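Local coordinates for chromosomal replication initiator protein DnaA (Helicobacter pylori, PDB 2WP0), which probably binds the chromosomal origin in its ATP-bound form to start DNA replication, and interacts with the regulator HobA through its domain I, at residues Gln32-Asn36 against Phe46-Pro50; Glu25-Phe30 against Thr57-Tyr62; Leu66-Ser71 against Ser82-Arg86. One frame throughout, in Å; residues are numbered along the deposited sequence.

How the contacts relate
All three contacts lie in domain I. Contact 1 closes the hairpin of strands 34-35 and 44-49, and along the chain it is nested inside the loop closed by contact 2, which pairs helix 23-30 with helix 52-71. Contact 3 follows both and sets the end of helix 52-71 against strand 84-89. Contacts 1 and 3 reach the same sheet through neighbouring strands 44-49 and 84-89, on opposite sides of the chain's centre. Centres are about 11 Å apart for contacts 1 and 2, about 14 Å for the other pairs. Leu33 packs on Ile58, Phe30 on Leu66, and Phe47 on Val85 and Leu70, giving one continuous interior. Contact 2 additionally borders HobA.

Contact 1 (Gln32-Asn36 against Phe46-Pro50); sequences QLKYN and FFYAP
Extended residues 33-36 and 46-49 run antiparallel, while Gln32 (phi/psi -81/-6) and Pro50 (-56/-40) turn out of the strands; end to end the segments lie 142° apart. Lys34 stands opposite Tyr48 (CA-CA 4.9 Å) and Tyr35 opposite Phe47 (CA-CA 4.4 Å). The first pair, hydrogen-bonded, satisfies both backbones: Lys34 N donates to Tyr48 O at 2.8 Å, and Tyr48 N to Lys34 O at 2.5 Å. CA-H...O contacts join Tyr48 O to Leu33 CA at 3.4 Å and Lys34 O to Phe47 CA at 3.1 Å. Asn36 N bonds weakly to Phe46 O at 2.8 Å.

Tyr35 and Phe47, a non-hydrogen-bonded pair, bond elsewhere: Tyr35 N weakly to Glu8, and Phe47 to strand 84-89. Their rings (chi1 t and m) meet obliquely, centroids 5.6 Å apart, on the sheet face covered by Ile11 of helix 6-16. Lys34 and Tyr48 project from the other face, where Asn36 OD1 sits over the Tyr48 ring, 3.0 Å from its CZ. Gln32 NE2 is satisfied by Asn28 O and Leu174 O of a HobA chain. This is the ladder of a long-connection beta hairpin, strand 34-35 outermost within this chain and 44-49 central in DnaA domain I's mixed sheet.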
# COMPACT_ATOMS: atom_id res chain seq x y z
N GLN D 32 -1.06 26.50 -29.63
CA GLN D 32 -2.10 27.09 -28.79
C GLN D 32 -1.66 28.34 -28.04
O GLN D 32 -2.46 28.99 -27.36
CB GLN D 32 -2.55 26.07 -27.76
CG GLN D 32 -3.05 24.75 -28.33
CD GLN D 32 -3.91 24.01 -27.32
OE1 GLN D 32 -4.93 24.53 -26.86
NE2 GLN D 32 -3.50 22.80 -26.98
N LEU D 33 -0.37 28.64 -28.16
CA LEU D 33 0.27 29.77 -27.51
C LEU D 33 -0.01 31.04 -28.31
O LEU D 33 -0.09 31.01 -29.54
CB LEU D 33 1.77 29.50 -27.52
CG LEU D 33 2.61 29.78 -26.29
CD1 LEU D 33 1.70 29.78 -25.11
CD2 LEU D 33 3.67 28.70 -26.20
N LYS D 34 -0.18 32.18 -27.64
CA LYS D 34 -0.32 33.37 -28.45
C LYS D 34 0.25 34.63 -27.83
O LYS D 34 0.20 34.82 -26.62
CB LYS D 34 -1.74 33.57 -28.93
CG LYS D 34 -2.75 33.83 -27.86
CD LYS D 34 -4.08 33.47 -28.44
CE LYS D 34 -4.01 33.63 -29.95
NZ LYS D 34 -4.87 32.64 -30.64
N TYR D 35 0.77 35.48 -28.71
CA TYR D 35 1.64 36.56 -28.32
C TYR D 35 0.92 37.77 -27.73
O TYR D 35 -0.23 38.06 -28.08
CB TYR D 35 2.52 36.99 -29.49
CG TYR D 35 3.67 37.89 -29.09
CD1 TYR D 35 4.48 37.57 -28.00
CD2 TYR D 35 3.95 39.05 -29.80
CE1 TYR D 35 5.54 38.38 -27.64
CE2 TYR D 35 5.00 39.86 -29.44
CZ TYR D 35 5.79 39.52 -28.36
OH TYR D 35 6.83 40.35 -28.00
N ASN D 36 1.64 38.47 -26.86
CA ASN D 36 1.10 39.53 -26.03
C ASN D 36 1.97 40.79 -26.13
O ASN D 36 2.79 41.04 -25.25
CB ASN D 36 1.06 39.03 -24.59
CG ASN D 36 0.02 39.73 -23.75
OD1 ASN D 36 -0.36 39.23 -22.70
ND2 ASN D 36 -0.43 40.89 -24.20
N PHE D 46 5.62 38.02 -23.56
CA PHE D 46 4.42 37.47 -22.94
C PHE D 46 3.59 36.70 -23.95
O PHE D 46 3.36 37.17 -25.06
CB PHE D 46 3.59 38.59 -22.30
CG PHE D 46 4.08 39.02 -20.95
CD1 PHE D 46 3.70 38.35 -19.81
CD2 PHE D 46 4.94 40.10 -20.83
CE1 PHE D 46 4.16 38.75 -18.56
CE2 PHE D 46 5.40 40.50 -19.59
CZ PHE D 46 5.01 39.82 -18.46
N PHE D 47 3.17 35.50 -23.56
CA PHE D 47 2.25 34.71 -24.36
C PHE D 47 1.04 34.35 -23.53
O PHE D 47 1.10 34.28 -22.30
CB PHE D 47 2.91 33.42 -24.87
CG PHE D 47 4.24 33.64 -25.48
CD1 PHE D 47 5.39 33.51 -24.73
CD2 PHE D 47 4.35 34.03 -26.80
CE1 PHE D 47 6.64 33.75 -25.30
CE2 PHE D 47 5.58 34.27 -27.37
CZ PHE D 47 6.73 34.12 -26.61
N TYR D 48 -0.07 34.12 -24.23
CA TYR D 48 -1.26 33.60 -23.61
C TYR D 48 -1.41 32.12 -23.96
O TYR D 48 -1.09 31.70 -25.07
CB TYR D 48 -2.49 34.37 -24.09
CG TYR D 48 -2.68 35.70 -23.40
CD1 TYR D 48 -2.75 35.78 -22.01
CD2 TYR D 48 -2.81 36.87 -24.13
CE1 TYR D 48 -2.94 37.00 -21.36
CE2 TYR D 48 -3.01 38.10 -23.50
CZ TYR D 48 -3.07 38.16 -22.11
OH TYR D 48 -3.27 39.37 -21.49
N ALA D 49 -1.86 31.34 -23.00
CA ALA D 49 -2.32 29.99 -23.25
C ALA D 49 -3.79 29.93 -22.84
O ALA D 49 -4.20 30.60 -21.89
CB ALA D 49 -1.49 28.99 -22.47
N PRO D 50 -4.57 29.13 -23.55
CA PRO D 50 -6.03 29.11 -23.38
C PRO D 50 -6.40 28.82 -21.94
O PRO D 50 -7.34 29.42 -21.41
CB PRO D 50 -6.46 27.94 -24.24
CG PRO D 50 -5.31 27.68 -25.17
CD PRO D 50 -4.09 28.06 -24.43

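Contact 2 (Glu25-Phe30 against Thr57-Tyr62); sequences EYENYF and TITAKY
An aromatic cluster of Tyr29, Phe30 and Tyr62 joins helix 23-30 to helix 52-71 in DnaA domain I. The axes of the two short segments approach to 11.1 Å with their N-to-C directions 135° apart, so the helices cross obliquely and large side chains fill the gap; the nearest backbone positions are Tyr29 and Ile58, CA-CA 6.8 Å. The first helix widens at its end into a pi-type turn over 26-30: Tyr29 N bonds to Glu25 O at 3.0 Å, while Phe30 N reaches the same Glu25 O only weakly, at 3.4 Å.

Tyr62 has the most surface covered. Its chi1 is m and its CA-to-CB bond points toward the other helix, so the ring meets Tyr29 with its edge and Phe30 with one face. The former is an offset edge-to-face pair against the Tyr29 face (centroids 5.7 Å apart, planes at 64°). Phe30, also m, brings its ring end over Tyr62, an oblique pair with centroids 4.6 Å apart and planes at 44°. Tyr29, again m, lies along the second helix, its CE1 3.7 Å from Thr57 CG2 and its CD1 3.8 Å from Ile58 CG1.

The edge of the cluster borders HobA: Tyr29 OH bonds to the backbone O of Glu76 of a HobA chain, and Lys61 forms a salt bridge with the same Glu76. Contact 2 thus carries part of the surface on which domain I meets this regulator. Inside it, the hydroxyl Tyr62 OH donates to Glu25 OE1 at 2.6 Å, while Glu25 OE2 accepts from Ser22 N.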
# COMPACT_ATOMS: atom_id res chain seq x y z
N GLU D 25 4.50 17.81 -30.36
CA GLU D 25 4.72 18.75 -29.26
C GLU D 25 4.32 20.16 -29.71
O GLU D 25 3.71 20.92 -28.96
CB GLU D 25 6.18 18.74 -28.79
CG GLU D 25 6.53 17.64 -27.80
CD GLU D 25 8.02 17.65 -27.44
OE1 GLU D 25 8.34 17.69 -26.22
OE2 GLU D 25 8.85 17.65 -28.38
N TYR D 26 4.68 20.50 -30.94
CA TYR D 26 4.34 21.80 -31.48
C TYR D 26 2.84 21.90 -31.59
O TYR D 26 2.24 22.95 -31.28
CB TYR D 26 4.98 21.98 -32.86
CG TYR D 26 4.52 23.24 -33.55
CD1 TYR D 26 3.45 23.23 -34.45
CD2 TYR D 26 5.14 24.46 -33.29
CE1 TYR D 26 3.03 24.39 -35.07
CE2 TYR D 26 4.71 25.63 -33.91
CZ TYR D 26 3.66 25.59 -34.80
OH TYR D 26 3.25 26.75 -35.42
N GLU D 27 2.22 20.81 -32.04
CA GLU D 27 0.78 20.77 -32.32
C GLU D 27 -0.02 20.83 -31.03
O GLU D 27 -0.84 21.72 -30.82
CB GLU D 27 0.44 19.49 -33.08
CG GLU D 27 -0.57 19.70 -34.18
CD GLU D 27 0.09 20.03 -35.52
OE1 GLU D 27 0.74 19.12 -36.10
OE2 GLU D 27 -0.05 21.18 -36.00
N ASN D 28 0.24 19.87 -30.16
CA ASN D 28 -0.47 19.77 -28.90
C ASN D 28 -0.25 20.95 -27.97
O ASN D 28 -1.13 21.32 -27.19
CB ASN D 28 -0.07 18.48 -28.18
CG ASN D 28 -0.53 17.22 -28.92
OD1 ASN D 28 -0.01 16.13 -28.68
ND2 ASN D 28 -1.51 17.37 -29.82
N TYR D 29 0.93 21.55 -28.04
CA TYR D 29 1.28 22.61 -27.09
C TYR D 29 1.43 23.95 -27.80
O TYR D 29 0.56 24.81 -27.70
CB TYR D 29 2.54 22.24 -26.27
CG TYR D 29 2.28 21.12 -25.27
CD1 TYR D 29 1.54 21.36 -24.10
CD2 TYR D 29 2.76 19.84 -25.49
CE1 TYR D 29 1.30 20.35 -23.19
CE2 TYR D 29 2.52 18.82 -24.58
CZ TYR D 29 1.79 19.09 -23.44
OH TYR D 29 1.54 18.08 -22.55
N PHE D 30 2.54 24.10 -28.51
CA PHE D 30 2.99 25.42 -28.94
C PHE D 30 2.00 26.19 -29.82
O PHE D 30 1.86 27.40 -29.67
CB PHE D 30 4.35 25.33 -29.61
CG PHE D 30 5.45 24.98 -28.67
CD1 PHE D 30 5.95 25.92 -27.79
CD2 PHE D 30 6.00 23.71 -28.66
CE1 PHE D 30 6.99 25.61 -26.92
CE2 PHE D 30 7.04 23.38 -27.78
CZ PHE D 30 7.53 24.33 -26.92
N THR D 57 2.10 23.54 -17.97
CA THR D 57 2.89 22.46 -18.58
C THR D 57 3.90 23.00 -19.56
O THR D 57 5.08 22.66 -19.53
CB THR D 57 2.00 21.44 -19.29
OG1 THR D 57 1.05 20.92 -18.35
CG2 THR D 57 2.86 20.30 -19.87
N ILE D 58 3.41 23.87 -20.43
CA ILE D 58 4.29 24.53 -21.35
C ILE D 58 5.42 25.17 -20.52
O ILE D 58 6.59 24.83 -20.72
CB ILE D 58 3.55 25.58 -22.20
CG1 ILE D 58 2.58 24.90 -23.15
CG2 ILE D 58 4.51 26.38 -23.03
CD1 ILE D 58 1.95 25.88 -24.09
N THR D 59 5.06 26.05 -19.59
CA THR D 59 6.07 26.77 -18.80
C THR D 59 7.10 25.81 -18.17
O THR D 59 8.30 26.04 -18.22
CB THR D 59 5.46 27.65 -17.69
OG1 THR D 59 5.01 28.90 -18.22
CG2 THR D 59 6.51 27.94 -16.65
N ALA D 60 6.61 24.71 -17.60
CA ALA D 60 7.48 23.72 -16.98
C ALA D 60 8.36 22.98 -18.00
O ALA D 60 9.54 22.76 -17.75
CB ALA D 60 6.67 22.73 -16.12
N LYS D 61 7.82 22.57 -19.14
CA LYS D 61 8.65 21.76 -20.02
C LYS D 61 9.34 22.47 -21.18
O LYS D 61 10.24 21.91 -21.79
CB LYS D 61 7.94 20.48 -20.48
CG LYS D 61 6.59 20.66 -21.11
CD LYS D 61 6.12 19.33 -21.70
CE LYS D 61 6.50 18.17 -20.80
NZ LYS D 61 7.01 17.03 -21.61
N TYR D 62 8.98 23.72 -21.45
CA TYR D 62 9.51 24.39 -22.63
C TYR D 62 9.91 25.82 -22.38
O TYR D 62 10.38 26.51 -23.28
CB TYR D 62 8.49 24.38 -23.77
CG TYR D 62 7.96 23.01 -24.10
CD1 TYR D 62 8.83 21.98 -24.40
CD2 TYR D 62 6.60 22.76 -24.13
CE1 TYR D 62 8.36 20.72 -24.71
CE2 TYR D 62 6.11 21.50 -24.45
CZ TYR D 62 7.01 20.48 -24.74
OH TYR D 62 6.59 19.22 -25.05

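Contact 3 (Leu66-Ser71 against Ser82-Arg86); sequences LKEILS and SVDVR
The returning part of a beta-alpha-beta unit brings the C-terminal turns of helix 52-71 against the start of strand 84-89. Between the short axes the closest approach is 7.5 Å, with the N-to-C directions 130° apart. CA atoms come nearest at Lys67-Asp84 (5.5 Å) and Ser71-Ser82 (4.8 Å), so the chain re-enters beside the helix end and moves back along it.

Strand alternation decides who packs: Val85 points toward the helix, whereas the CA-to-CB bonds of Asp84 and Arg86 point away. With chi1 m, Val85 sets its CG1 3.8 Å from Leu66 CB and 3.3 Å from Leu70 CD1, and its CG2 3.4 Å from Lys67 CD. Val83, chi1 p, borders Leu70 as well. These side chains pack the last turns of the helix against the mixed sheet of domain I, in which strand 84-89 runs parallel to its neighbour 44-49; Leu70 also touches Ala45, and Val85 touches Phe47, on that strand.

Polar links are sparse and lie toward the solvent. Lys67 NZ forms a long salt bridge with Asp84 OD1 at 3.6 Å, although the position of that oxygen is uncertain; Asp84 OD2 in turn stands 4.0 Å from Arg86 NH2, another long ion pair, with charge but no directed N-H. The Ser71 hydroxyl turns back to its own helix, OG donating to Lys67 O at 3.1 Å, while Val83 N lies 3.3 Å from Ser71 OG at an angle too poor for a bond.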
# COMPACT_ATOMS: atom_id res chain seq x y z
N LEU D 66 12.04 28.19 -24.80
CA LEU D 66 11.54 29.46 -25.34
C LEU D 66 12.46 30.62 -25.02
O LEU D 66 12.78 31.42 -25.89
CB LEU D 66 10.17 29.79 -24.83
CG LEU D 66 9.17 28.73 -25.23
CD1 LEU D 66 7.90 29.24 -25.90
CD2 LEU D 66 9.77 27.49 -25.89
N LYS D 67 12.85 30.72 -23.75
CA LYS D 67 13.84 31.71 -23.40
C LYS D 67 15.00 31.58 -24.40
O LYS D 67 15.33 32.53 -25.12
CB LYS D 67 14.32 31.48 -21.97
CG LYS D 67 13.57 32.27 -20.91
CD LYS D 67 12.84 31.37 -19.92
CE LYS D 67 12.71 32.05 -18.54
NZ LYS D 67 12.15 31.18 -17.45
N GLU D 68 15.58 30.39 -24.45
CA GLU D 68 16.67 30.08 -25.36
C GLU D 68 16.40 30.62 -26.76
O GLU D 68 16.86 31.69 -27.13
CB GLU D 68 16.86 28.57 -25.42
CG GLU D 68 17.99 28.11 -26.30
CD GLU D 68 18.56 26.79 -25.83
OE1 GLU D 68 17.90 25.73 -25.97
OE2 GLU D 68 19.68 26.80 -25.28
N ILE D 69 15.64 29.85 -27.53
CA ILE D 69 15.15 30.25 -28.85
C ILE D 69 14.99 31.77 -29.06
O ILE D 69 15.43 32.30 -30.08
CB ILE D 69 13.79 29.57 -29.15
CG1 ILE D 69 13.97 28.06 -29.24
CG2 ILE D 69 13.17 30.17 -30.40
CD1 ILE D 69 12.71 27.33 -29.62
N LEU D 70 14.36 32.44 -28.10
CA LEU D 70 14.14 33.89 -28.18
C LEU D 70 15.43 34.71 -28.10
O LEU D 70 15.67 35.58 -28.95
CB LEU D 70 13.17 34.35 -27.10
CG LEU D 70 11.68 34.13 -27.35
CD1 LEU D 70 10.84 34.84 -26.28
CD2 LEU D 70 11.32 34.63 -28.74
N SER D 71 16.25 34.45 -27.07
CA SER D 71 17.52 35.15 -26.88
C SER D 71 18.45 35.01 -28.08
O SER D 71 19.19 35.93 -28.43
CB SER D 71 18.25 34.62 -25.64
OG SER D 71 17.45 34.75 -24.48
N SER D 82 19.10 38.21 -23.49
CA SER D 82 18.68 37.11 -22.62
C SER D 82 17.17 37.08 -22.34
O SER D 82 16.75 36.54 -21.30
CB SER D 82 19.43 37.18 -21.29
OG SER D 82 19.21 36.02 -20.51
N VAL D 83 16.36 37.61 -23.26
CA VAL D 83 14.90 37.75 -23.08
C VAL D 83 14.19 36.64 -22.27
O VAL D 83 14.37 35.45 -22.53
CB VAL D 83 14.18 37.93 -24.44
CG1 VAL D 83 13.96 36.60 -25.11
CG2 VAL D 83 12.85 38.65 -24.24
N ASP D 84 13.40 37.07 -21.30
CA ASP D 84 12.64 36.19 -20.41
C ASP D 84 11.29 35.88 -21.06
O ASP D 84 10.75 36.70 -21.81
CB ASP D 84 12.45 36.89 -19.05
CG ASP D 84 11.84 35.99 -17.97
OD1 ASP D 84 11.87 34.75 -18.10
OD2 ASP D 84 11.33 36.55 -16.96
N VAL D 85 10.74 34.70 -20.80
CA VAL D 85 9.41 34.38 -21.31
C VAL D 85 8.43 34.21 -20.15
O VAL D 85 8.75 33.61 -19.12
CB VAL D 85 9.39 33.12 -22.19
CG1 VAL D 85 10.29 33.31 -23.40
CG2 VAL D 85 9.82 31.92 -21.40
N ARG D 86 7.24 34.78 -20.33
CA ARG D 86 6.17 34.64 -19.36
C ARG D 86 4.90 34.30 -20.10
O ARG D 86 4.40 35.11 -20.87
CB ARG D 86 5.97 35.94 -18.58
CG ARG D 86 4.88 35.87 -17.52
CD ARG D 86 5.49 35.61 -16.13
NE ARG D 86 6.53 36.57 -15.79
CZ ARG D 86 7.34 36.48 -14.74
NH1 ARG D 86 7.23 35.46 -13.89
NH2 ARG D 86 8.28 37.42 -14.53